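Local coordinates for protein methylocystis parvus OBBP MbnE (Methylocystis parvus OBBP, PDB 5ICQ) that probably binds the copper chelator methanobactin in the periplasm, as a solute-binding protein of family 5, at residues Y298-P301 with R307-R310. Sequence-based numbering, arbitrary orientation.
Sequences YDFP and RMAR
The guanidinium of Arg310 lies nearly parallel to the Tyr298 ring, the two planes 8° apart, yet it is CB of Tyr298 that sits over one guanidinium face, 3.8 Å above the plane and displaced from the centre of the group toward its periphery. Arg310 NE lies 3.9 Å from Tyr298 CB, and the ring is met obliquely, NH1 to CD1 at 3.9 Å. A chain extended from CG to NE (chi3 175°) carries the group this far; NH1 donates a hydrogen bond to Trp294 O, and the same tryptophan makes a cation-pi contact with the arginine. Tyr298 OH is hydrogen-bonded to Glu288 and Arg286. Replacing Arg310 with an alanine would probably leave Trp294 O without this donor and open a gap beside Tyr298 CB. No hydrogen bond joins the segments: a loop between short helices packs, through side chains, on an outer strand of the three-stranded antiparallel sheet, the two segments running in nearly opposite directions, 168° apart. Between these two ends, Met308 SD approaches the edge of the Phe300 ring, 3.9 Å from CE1 and 5.2 Å from the ring centroid, a Met-aromatic contact; Phe278 of helix 271-279 touches both residues. At the exposed end, Arg307 NH2 comes to 4.0 Å from Pro301 CB while salt-bridged to Asp305.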
# COMPACT_ATOMS: atom_id res chain seq x y z
N TYR A 298 14.28 -10.80 -21.17
CA TYR A 298 14.17 -12.17 -20.66
C TYR A 298 14.43 -13.20 -21.75
O TYR A 298 13.72 -14.20 -21.88
CB TYR A 298 12.82 -12.38 -20.00
CG TYR A 298 12.77 -11.74 -18.63
CD1 TYR A 298 12.51 -10.38 -18.51
CD2 TYR A 298 13.03 -12.47 -17.48
CE1 TYR A 298 12.50 -9.77 -17.26
CE2 TYR A 298 13.02 -11.86 -16.22
CZ TYR A 298 12.75 -10.51 -16.13
OH TYR A 298 12.72 -9.88 -14.91
N ASP A 299 15.46 -12.97 -22.56
CA ASP A 299 15.85 -13.92 -23.59
C ASP A 299 17.24 -14.45 -23.29
O ASP A 299 18.15 -14.31 -24.11
CB ASP A 299 15.80 -13.26 -24.97
CG ASP A 299 16.07 -14.25 -26.10
OD1 ASP A 299 15.70 -15.44 -25.96
OD2 ASP A 299 16.65 -13.85 -27.13
N PHE A 300 17.43 -15.04 -22.12
CA PHE A 300 18.71 -15.62 -21.76
C PHE A 300 18.56 -17.13 -21.58
O PHE A 300 17.45 -17.64 -21.43
CB PHE A 300 19.29 -14.94 -20.50
CG PHE A 300 18.36 -14.88 -19.32
CD1 PHE A 300 18.40 -15.88 -18.35
CD2 PHE A 300 17.51 -13.80 -19.14
CE1 PHE A 300 17.56 -15.81 -17.24
CE2 PHE A 300 16.68 -13.73 -18.04
CZ PHE A 300 16.71 -14.73 -17.09
N PRO A 301 19.67 -17.89 -21.65
CA PRO A 301 19.54 -19.35 -21.79
C PRO A 301 18.79 -20.04 -20.66
O PRO A 301 17.94 -20.90 -20.93
CB PRO A 301 21.01 -19.82 -21.86
CG PRO A 301 21.75 -18.64 -22.39
CD PRO A 301 21.07 -17.44 -21.82
N ARG A 307 15.64 -23.80 -16.47
CA ARG A 307 16.23 -23.56 -15.15
C ARG A 307 15.55 -22.41 -14.42
O ARG A 307 15.57 -22.35 -13.19
CB ARG A 307 17.72 -23.28 -15.29
CG ARG A 307 18.58 -24.53 -15.57
CD ARG A 307 20.04 -24.12 -15.78
NE ARG A 307 20.23 -23.48 -17.08
CZ ARG A 307 21.25 -22.68 -17.39
NH1 ARG A 307 22.17 -22.40 -16.48
NH2 ARG A 307 21.34 -22.15 -18.60
N MET A 308 14.99 -21.46 -15.17
CA MET A 308 14.25 -20.34 -14.59
C MET A 308 12.99 -20.12 -15.41
O MET A 308 12.89 -20.55 -16.56
CB MET A 308 15.11 -19.07 -14.56
CG MET A 308 16.40 -19.23 -13.79
SD MET A 308 17.43 -17.77 -13.92
CE MET A 308 19.05 -18.45 -13.57
N ALA A 309 12.02 -19.43 -14.81
CA ALA A 309 10.74 -19.18 -15.46
C ALA A 309 10.25 -17.79 -15.08
O ALA A 309 10.57 -17.27 -14.01
CB ALA A 309 9.70 -20.24 -15.06
N ARG A 310 9.45 -17.19 -15.95
CA ARG A 310 8.80 -15.94 -15.59
C ARG A 310 7.29 -16.08 -15.73
O ARG A 310 6.80 -16.93 -16.48
CB ARG A 310 9.32 -14.78 -16.43
CG ARG A 310 9.01 -14.87 -17.90
CD ARG A 310 9.24 -13.51 -18.50
NE ARG A 310 9.10 -13.48 -19.94
CZ ARG A 310 8.98 -12.36 -20.64
NH1 ARG A 310 8.96 -11.19 -20.03
NH2 ARG A 310 8.87 -12.42 -21.96